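Local atomic coordinates of actibind (Aspergillus niger, PDB entry 3D3Z), a protein that probably cleaves RNA as a T2-family ribonuclease with little base specificity but a preference for adenylic acid. Residues G52-N57 against E109-K114; L88-E93 against Q142-F147; W95-Y98 against D102-E105. One frame throughout, in Å; residues are numbered along the deposited sequence.

Contact 1 (G52-N57 against E109-K114); sequences GLWPDN and EHEWNK. With D3Z (1-(5-deoxy-beta-L-xylofuranosyl)pyrimidine-2,4(1H,3H)-dione), chain E; PO4 (phosphate ion), chain D.
A polar contact between a strand and a helix, in which Trp54 on strand 49-56 meets Glu111 on helix 104-116, lies largely buried at the predicted active site of this T2 ribonuclease. The indole offers its N-H almost edge-on, and Trp54 NE1 donates to Glu111 OE1 at 3.1 Å with a bent angle of 141°. The oxygen is reached on its syn side, somewhat out of the carboxylate plane, and ring and carboxylate are tilted 30° apart. A bend in the Glu111 chain at chi2 (-58°) brings the acid to the indole N-H. Glu111 OE1 also accepts from a water 2.8 Å away, which in turn takes the backbone N-H of Leu53. Gly52 CA lies 3.8 Å from Glu111 OE1. Beside this pair sits a phosphate ion, probably from the crystallisation liquor: His110 NE2 donates to its O4 almost linearly, the modelled 2.5 Å being very short and doubtful, while the extended Lys114 brings NZ to its O1 at 2.9 Å. His115 binds the same ion and stacks on Trp54. An indole N-H and a water thus hold one carboxylate oxygen in a set orientation, and the basic groups round the phosphate are consistent with a site that receives an RNA phosphate.

Contact 2 (L88-E93 against Q142-F147); sequences LSYMKE and QVVDLF. With EDO (1,2-ethanediol), chain F.
Two aromatic rings, Tyr90 of helix 85-94 and Phe147 of helix 134-147, meet by their rims. The Tyr90 hydroxyl lies in the plane of the Phe147 ring, at its edge, with Tyr90 OH 3.4 Å from Phe147 CD2; CE2 of that ring is equally close, so the oxygen faces the side of the ring that these two carbons form. Seen from the tyrosine, Phe147 likewise comes near the ring plane, at the phenol end. Beyond the two segments Tyr94 stacks on the Tyr90 ring and Lys148 makes a cation-pi contact with it. Val144 approaches the same ring obliquely, and both of its methyls serve. Its CG1 lies 3.5 Å from Tyr90 CE2, and its CG2 is 3.7 Å from Tyr90 CD2; both methyls come from the same side of the ring plane. Tyr90 is sent across the gap by a first torsion of -176°, which sets its ring opposite the backbone N. Met91 adds a lighter touch, with its CG 4.3 Å from Val144 CG2. No hydrogen bond joins the segments, and the contact rests on apolar surface and ring edges. The axes of the two short segments pass 11.3 Å apart at 59°, an open crossing that the large tyrosine bridges. Val144 and Phe147 both touch Ile50 of strand 49-56, while Met91 also touches Trp108 and Leu79, so that helix 134-147 meets the sheet and helix 85-94 meets helices 75-81 and 104-116.

Contact 3 (W95-Y98 against D102-E105); sequences WPDY and DEDE. With D3Z (1-(5-deoxy-beta-L-xylofuranosyl)pyrimidine-2,4(1H,3H)-dione), chain E.
In the T2 ribonuclease fold, the turn that links helix 85-94 to helix 104-116 doubles as a wall of the nucleoside pocket, and here Asp97 meets Glu103 and Asp104 across it. The tight part is a backbone bond to a side chain: Asp97 N donates to Asp104 OD1 at 2.9 Å with an angle of 170°. That oxygen is met on its anti side, and the donor stands 32° out of the carboxylate plane. Next to it, Pro96 CA lies 3.7 Å from Asp104 OD1. The Glu103 side chain touches through its CB, 3.5 Å from Asp97 CG, and then bends away toward the looser side, where Asp102 is exposed; the carboxylates of Asp97 and Glu103 stand nearly perpendicular. Asp97 CG is set opposite its own backbone N (chi1 -172°), which carries the carboxylate to the pocket side. There OD1 accepts from the backbone of Glu99, just along the turn, and the other oxygen faces the uracil base of the bound nucleoside analogue. With its backbone held by Asp104, the turn can present both side chain and main chain to one base edge: Tyr98 N donates to O4 of that base at 3.0 Å.

In the fold
Followed from the N terminus, the chain runs through strand 29-35 before strand 49-56 supplies residues 52-57 of contact 1. Helix 85-94 then begins contact 2, and the loop after it opens contact 3, which closes a few residues later where helix 104-116 begins. Further along, the same helix closes the long loop of contact 1, and helix 134-147 that of contact 2. Contacts 1 and 2 therefore cross along the sequence, while contact 3 lies within both. In space, Leu53 packs on Val143 and Leu146, joining contacts 1 and 2, and the Trp95 ring touches Gly52, Glu111 and Val143. Sheet, three helices and pocket turn thus share one core, with contacts 1 and 3 both reaching the bound nucleoside.

Contact 1 (G52-N57 against E109-K114)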
# COMPACT_ATOMS: atom_id res chain seq x y z
N GLY A 52 -2.50 -1.75 -2.48
CA GLY A 52 -1.79 -2.77 -1.69
C GLY A 52 -0.59 -2.32 -0.88
O GLY A 52 -0.41 -1.14 -0.58
N LEU A 53 0.21 -3.32 -0.52
CA LEU A 53 1.49 -3.18 0.14
C LEU A 53 2.42 -4.22 -0.49
O LEU A 53 2.13 -5.40 -0.45
CB LEU A 53 1.33 -3.41 1.66
CG LEU A 53 2.64 -3.31 2.49
CD1 LEU A 53 3.25 -1.86 2.49
CD2 LEU A 53 2.35 -3.82 3.94
N TRP A 54 3.50 -3.76 -1.10
CA TRP A 54 4.35 -4.58 -1.93
C TRP A 54 5.77 -4.53 -1.45
O TRP A 54 6.33 -3.43 -1.27
CB TRP A 54 4.37 -4.09 -3.41
CG TRP A 54 3.06 -3.86 -4.05
CD1 TRP A 54 1.84 -4.41 -3.71
CD2 TRP A 54 2.82 -3.05 -5.19
NE1 TRP A 54 0.84 -3.92 -4.54
CE2 TRP A 54 1.43 -3.12 -5.49
CE3 TRP A 54 3.64 -2.26 -5.99
CZ2 TRP A 54 0.84 -2.39 -6.54
CZ3 TRP A 54 3.05 -1.54 -7.07
CH2 TRP A 54 1.66 -1.62 -7.32
N PRO A 55 6.38 -5.70 -1.24
CA PRO A 55 7.83 -5.81 -1.02
C PRO A 55 8.67 -5.75 -2.33
O PRO A 55 8.58 -6.64 -3.17
CB PRO A 55 7.98 -7.17 -0.32
CG PRO A 55 6.79 -7.99 -0.84
CD PRO A 55 5.71 -7.03 -1.18
N ASP A 56 9.44 -4.70 -2.50
CA ASP A 56 10.35 -4.63 -3.60
C ASP A 56 11.72 -4.94 -3.03
O ASP A 56 12.05 -4.57 -1.87
CB ASP A 56 10.44 -3.21 -4.18
CG ASP A 56 9.36 -2.88 -5.24
OD1 ASP A 56 8.33 -3.60 -5.36
OD2 ASP A 56 9.62 -1.85 -5.94
N ASN A 57 12.53 -5.57 -3.87
CA ASN A 57 13.94 -5.60 -3.68
C ASN A 57 14.50 -4.20 -3.64
O ASN A 57 13.86 -3.21 -4.07
CB ASN A 57 14.58 -6.41 -4.78
CG ASN A 57 14.10 -7.79 -4.78
OD1 ASN A 57 13.88 -8.39 -3.71
ND2 ASN A 57 13.93 -8.36 -5.97
N GLU A 109 -7.54 -11.49 -2.64
CA GLU A 109 -6.76 -12.71 -2.96
C GLU A 109 -5.52 -12.35 -3.73
O GLU A 109 -4.40 -12.78 -3.40
CB GLU A 109 -7.59 -13.69 -3.78
CG GLU A 109 -8.69 -14.40 -3.00
CD GLU A 109 -9.65 -15.15 -3.91
OE1 GLU A 109 -9.25 -15.37 -5.05
OE2 GLU A 109 -10.79 -15.48 -3.48
N HIS A 110 -5.69 -11.60 -4.80
CA HIS A 110 -4.54 -11.20 -5.65
C HIS A 110 -3.43 -10.52 -4.87
O HIS A 110 -2.25 -10.87 -4.96
CB HIS A 110 -5.01 -10.33 -6.83
CG HIS A 110 -3.89 -9.79 -7.66
ND1 HIS A 110 -3.17 -10.57 -8.53
CD2 HIS A 110 -3.35 -8.55 -7.73
CE1 HIS A 110 -2.21 -9.86 -9.08
NE2 HIS A 110 -2.32 -8.61 -8.64
N GLU A 111 -3.80 -9.51 -4.09
CA GLU A 111 -2.80 -8.81 -3.33
C GLU A 111 -2.04 -9.67 -2.30
O GLU A 111 -0.81 -9.62 -2.24
CB GLU A 111 -3.39 -7.58 -2.68
CG GLU A 111 -3.76 -6.48 -3.76
CD GLU A 111 -2.59 -6.03 -4.63
OE1 GLU A 111 -1.52 -5.80 -4.03
OE2 GLU A 111 -2.74 -5.88 -5.87
N TRP A 112 -2.77 -10.46 -1.53
CA TRP A 112 -2.16 -11.37 -0.53
C TRP A 112 -1.27 -12.38 -1.28
O TRP A 112 -0.07 -12.57 -0.96
CB TRP A 112 -3.26 -12.11 0.36
CG TRP A 112 -2.55 -13.21 1.05
CD1 TRP A 112 -2.56 -14.54 0.72
CD2 TRP A 112 -1.55 -13.05 2.06
NE1 TRP A 112 -1.68 -15.22 1.52
CE2 TRP A 112 -1.00 -14.33 2.32
CE3 TRP A 112 -1.06 -11.95 2.77
CZ2 TRP A 112 0.00 -14.53 3.26
CZ3 TRP A 112 -0.03 -12.15 3.67
CH2 TRP A 112 0.48 -13.43 3.92
N ASN A 113 -1.87 -13.10 -2.23
CA ASN A 113 -1.14 -14.17 -2.96
C ASN A 113 0.08 -13.69 -3.67
O ASN A 113 1.11 -14.35 -3.64
CB ASN A 113 -2.06 -14.93 -3.93
CG ASN A 113 -3.20 -15.62 -3.22
OD1 ASN A 113 -3.15 -15.85 -2.00
ND2 ASN A 113 -4.27 -15.94 -3.97
N LYS A 114 -0.03 -12.59 -4.38
CA LYS A 114 1.10 -12.06 -5.16
C LYS A 114 2.16 -11.42 -4.31
O LYS A 114 3.36 -11.66 -4.50
CB LYS A 114 0.59 -10.98 -6.16
CG LYS A 114 1.69 -10.39 -7.05
CD LYS A 114 1.15 -9.66 -8.29
CE LYS A 114 2.31 -9.26 -9.22
NZ LYS A 114 1.87 -8.29 -10.26
N1 D3Z E . -7.65 -3.46 -10.17
C2 D3Z E . -8.68 -4.07 -9.42
N3 D3Z E . -9.40 -3.33 -8.58
C4 D3Z E . -9.17 -2.03 -8.41
C5 D3Z E . -8.17 -1.43 -9.13
C6 D3Z E . -7.40 -2.17 -10.02
O2 D3Z E . -8.94 -5.28 -9.53
O4 D3Z E . -9.85 -1.32 -7.64
C1' D3Z E . -6.84 -4.24 -11.07
C2' D3Z E . -6.90 -5.66 -10.56
O2' D3Z E . -7.64 -6.48 -11.49
C3' D3Z E . -5.46 -6.08 -10.33
C4' D3Z E . -4.59 -4.91 -10.74
O3' D3Z E . -5.24 -6.37 -8.96
O4' D3Z E . -5.47 -3.81 -11.01
C5' D3Z E . -3.59 -4.61 -9.63
P PO4 D . -0.27 -5.48 -8.48
O1 PO4 D . 1.17 -6.01 -8.56
O2 PO4 D . -0.24 -4.12 -9.10
O3 PO4 D . -0.73 -5.50 -7.03
O4 PO4 D . -1.04 -6.53 -9.24
O HOH W 1 -0.60 -6.03 -1.43

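Contact 2 (L88-E93 against Q142-F147)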
# COMPACT_ATOMS: atom_id res chain seq x y z
N LEU A 88 -12.88 -5.76 7.70
CA LEU A 88 -13.52 -6.14 6.46
C LEU A 88 -14.47 -5.02 5.93
O LEU A 88 -14.44 -4.73 4.75
CB LEU A 88 -14.24 -7.48 6.60
CG LEU A 88 -14.95 -8.16 5.43
CD1 LEU A 88 -14.07 -8.44 4.19
CD2 LEU A 88 -15.57 -9.51 5.97
N SER A 89 -15.24 -4.39 6.82
CA SER A 89 -16.12 -3.26 6.48
C SER A 89 -15.31 -2.08 5.90
O SER A 89 -15.66 -1.51 4.84
CB SER A 89 -16.84 -2.76 7.75
OG SER A 89 -17.79 -3.69 8.21
N TYR A 90 -14.22 -1.77 6.58
CA TYR A 90 -13.30 -0.77 6.11
C TYR A 90 -12.69 -1.15 4.72
O TYR A 90 -12.55 -0.29 3.84
CB TYR A 90 -12.21 -0.49 7.15
CG TYR A 90 -11.25 0.63 6.78
CD1 TYR A 90 -11.39 1.90 7.32
CD2 TYR A 90 -10.16 0.39 5.93
CE1 TYR A 90 -10.52 2.93 6.97
CE2 TYR A 90 -9.29 1.43 5.55
CZ TYR A 90 -9.48 2.69 6.09
OH TYR A 90 -8.64 3.71 5.77
N MET A 91 -12.29 -2.40 4.52
CA MET A 91 -11.79 -2.80 3.24
C MET A 91 -12.78 -2.67 2.08
O MET A 91 -12.40 -2.32 0.92
CB MET A 91 -11.21 -4.20 3.29
CG MET A 91 -9.95 -4.31 4.16
SD MET A 91 -9.50 -6.02 4.47
CE MET A 91 -9.58 -6.79 2.83
N LYS A 92 -14.05 -2.99 2.36
CA LYS A 92 -15.09 -2.76 1.38
C LYS A 92 -15.20 -1.30 0.93
O LYS A 92 -15.44 -1.02 -0.24
CB LYS A 92 -16.42 -3.22 1.95
CG LYS A 92 -16.54 -4.72 2.01
CD LYS A 92 -17.83 -5.13 2.72
CE LYS A 92 -18.01 -6.64 2.92
NZ LYS A 92 -18.92 -7.05 4.07
N GLU A 93 -14.97 -0.38 1.87
CA GLU A 93 -15.04 1.06 1.62
C GLU A 93 -13.77 1.64 0.96
O GLU A 93 -13.86 2.34 -0.05
CB GLU A 93 -15.37 1.79 2.93
CG GLU A 93 -15.31 3.29 2.83
CD GLU A 93 -16.28 3.90 1.81
OE1 GLU A 93 -17.17 3.22 1.32
OE2 GLU A 93 -16.10 5.05 1.47
N GLN A 142 -2.35 -4.36 8.67
CA GLN A 142 -1.12 -3.54 8.54
C GLN A 142 -1.25 -2.57 7.34
O GLN A 142 -0.95 -1.41 7.44
CB GLN A 142 0.07 -4.47 8.35
CG GLN A 142 1.43 -3.79 8.30
CD GLN A 142 1.77 -2.97 9.51
OE1 GLN A 142 1.57 -3.42 10.63
NE2 GLN A 142 2.28 -1.78 9.29
N VAL A 143 -1.70 -3.09 6.19
CA VAL A 143 -1.89 -2.24 4.97
C VAL A 143 -2.80 -1.07 5.31
O VAL A 143 -2.50 0.13 5.07
CB VAL A 143 -2.46 -3.06 3.77
CG1 VAL A 143 -2.65 -2.11 2.55
CG2 VAL A 143 -1.54 -4.21 3.47
N VAL A 144 -3.91 -1.40 5.95
CA VAL A 144 -4.89 -0.40 6.39
C VAL A 144 -4.28 0.60 7.35
O VAL A 144 -4.45 1.83 7.19
CB VAL A 144 -6.18 -1.06 7.01
CG1 VAL A 144 -7.02 -0.02 7.84
CG2 VAL A 144 -7.08 -1.68 5.89
N ASP A 145 -3.53 0.09 8.33
CA ASP A 145 -2.90 0.98 9.31
C ASP A 145 -1.96 2.01 8.63
O ASP A 145 -1.98 3.19 8.97
CB ASP A 145 -2.11 0.18 10.36
CG ASP A 145 -2.99 -0.59 11.33
OD1 ASP A 145 -4.20 -0.32 11.41
OD2 ASP A 145 -2.44 -1.44 12.03
N LEU A 146 -1.17 1.54 7.69
CA LEU A 146 -0.21 2.42 6.97
C LEU A 146 -0.95 3.38 6.03
O LEU A 146 -0.69 4.59 6.02
CB LEU A 146 0.76 1.56 6.21
CG LEU A 146 1.99 2.26 5.69
CD1 LEU A 146 2.84 2.86 6.83
CD2 LEU A 146 2.78 1.22 4.90
N PHE A 147 -1.89 2.85 5.28
CA PHE A 147 -2.75 3.70 4.42
C PHE A 147 -3.36 4.86 5.18
O PHE A 147 -3.39 6.01 4.69
CB PHE A 147 -3.84 2.85 3.81
CG PHE A 147 -4.87 3.62 3.03
CD1 PHE A 147 -4.59 4.11 1.77
CD2 PHE A 147 -6.12 3.77 3.51
CE1 PHE A 147 -5.54 4.76 1.04
CE2 PHE A 147 -7.12 4.43 2.80
CZ PHE A 147 -6.81 4.96 1.52
C1 EDO F . -18.10 1.71 -3.08
O1 EDO F . -17.44 2.19 -4.27
C2 EDO F . -17.04 1.20 -2.11
O2 EDO F . -15.95 2.12 -1.95

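Contact 3 (W95-Y98 against D102-E105)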
# COMPACT_ATOMS: atom_id res chain seq x y z
N TRP A 95 -10.68 -0.29 0.25
CA TRP A 95 -9.91 -1.20 -0.58
C TRP A 95 -10.84 -1.88 -1.63
O TRP A 95 -10.73 -3.07 -1.95
CB TRP A 95 -9.21 -2.20 0.30
CG TRP A 95 -8.06 -2.86 -0.31
CD1 TRP A 95 -7.79 -3.03 -1.64
CD2 TRP A 95 -6.99 -3.50 0.40
NE1 TRP A 95 -6.62 -3.71 -1.81
CE2 TRP A 95 -6.11 -4.03 -0.58
CE3 TRP A 95 -6.70 -3.69 1.78
CZ2 TRP A 95 -4.91 -4.70 -0.23
CZ3 TRP A 95 -5.49 -4.35 2.12
CH2 TRP A 95 -4.67 -4.89 1.12
N PRO A 96 -11.70 -1.08 -2.27
CA PRO A 96 -12.59 -1.68 -3.23
C PRO A 96 -11.92 -2.11 -4.56
O PRO A 96 -10.87 -1.54 -4.99
CB PRO A 96 -13.60 -0.56 -3.48
CG PRO A 96 -12.78 0.70 -3.44
CD PRO A 96 -11.82 0.38 -2.28
N ASP A 97 -12.48 -3.15 -5.17
CA ASP A 97 -12.32 -3.39 -6.57
C ASP A 97 -13.29 -2.43 -7.35
O ASP A 97 -14.52 -2.39 -7.10
CB ASP A 97 -12.47 -4.88 -6.88
CG ASP A 97 -12.12 -5.22 -8.28
OD1 ASP A 97 -12.80 -4.76 -9.20
OD2 ASP A 97 -11.15 -5.96 -8.47
N TYR A 98 -12.72 -1.63 -8.26
CA TYR A 98 -13.51 -0.64 -9.04
C TYR A 98 -14.74 -1.24 -9.71
O TYR A 98 -15.76 -0.57 -9.87
CB TYR A 98 -12.62 0.09 -10.09
CG TYR A 98 -12.17 -0.82 -11.21
CD1 TYR A 98 -13.04 -1.18 -12.25
CD2 TYR A 98 -10.89 -1.35 -11.21
CE1 TYR A 98 -12.63 -2.06 -13.28
CE2 TYR A 98 -10.48 -2.23 -12.22
CZ TYR A 98 -11.35 -2.58 -13.25
OH TYR A 98 -10.91 -3.48 -14.21
N ASP A 102 -18.56 -7.31 -5.51
CA ASP A 102 -18.44 -8.75 -5.77
C ASP A 102 -17.08 -9.21 -6.29
O ASP A 102 -16.76 -10.40 -6.24
CB ASP A 102 -19.57 -9.23 -6.70
CG ASP A 102 -20.96 -9.12 -6.07
OD1 ASP A 102 -21.11 -8.81 -4.84
OD2 ASP A 102 -21.94 -9.36 -6.82
N GLU A 103 -16.26 -8.25 -6.77
CA GLU A 103 -14.90 -8.53 -7.21
C GLU A 103 -13.86 -8.22 -6.10
O GLU A 103 -12.70 -8.52 -6.28
CB GLU A 103 -14.60 -7.72 -8.49
CG GLU A 103 -15.33 -8.18 -9.75
CD GLU A 103 -16.84 -7.92 -9.73
OE1 GLU A 103 -17.30 -6.75 -9.59
OE2 GLU A 103 -17.60 -8.91 -9.81
N ASP A 104 -14.28 -7.61 -5.00
CA ASP A 104 -13.35 -7.36 -3.86
C ASP A 104 -12.54 -8.62 -3.49
O ASP A 104 -11.32 -8.54 -3.38
CB ASP A 104 -14.04 -6.87 -2.60
CG ASP A 104 -14.63 -5.51 -2.74
OD1 ASP A 104 -14.35 -4.85 -3.79
OD2 ASP A 104 -15.39 -5.08 -1.81
N GLU A 105 -13.21 -9.76 -3.34
CA GLU A 105 -12.59 -11.00 -2.90
C GLU A 105 -11.42 -11.38 -3.78
O GLU A 105 -10.30 -11.65 -3.27
CB GLU A 105 -13.63 -12.12 -2.87
CG GLU A 105 -13.08 -13.53 -2.55
CD GLU A 105 -12.24 -13.64 -1.26
OE1 GLU A 105 -12.54 -12.98 -0.26
OE2 GLU A 105 -11.25 -14.43 -1.24
N1 D3Z E . -7.65 -3.46 -10.17
C2 D3Z E . -8.68 -4.07 -9.42
N3 D3Z E . -9.40 -3.33 -8.58
C4 D3Z E . -9.17 -2.03 -8.41
C5 D3Z E . -8.17 -1.43 -9.13
C6 D3Z E . -7.40 -2.17 -10.02
O2 D3Z E . -8.94 -5.28 -9.53
O4 D3Z E . -9.85 -1.32 -7.64
C1' D3Z E . -6.84 -4.24 -11.07
C2' D3Z E . -6.90 -5.66 -10.56
O2' D3Z E . -7.64 -6.48 -11.49
C3' D3Z E . -5.46 -6.08 -10.33
C4' D3Z E . -4.59 -4.91 -10.74
O3' D3Z E . -5.24 -6.37 -8.96
O4' D3Z E . -5.47 -3.81 -11.01
C5' D3Z E . -3.59 -4.61 -9.63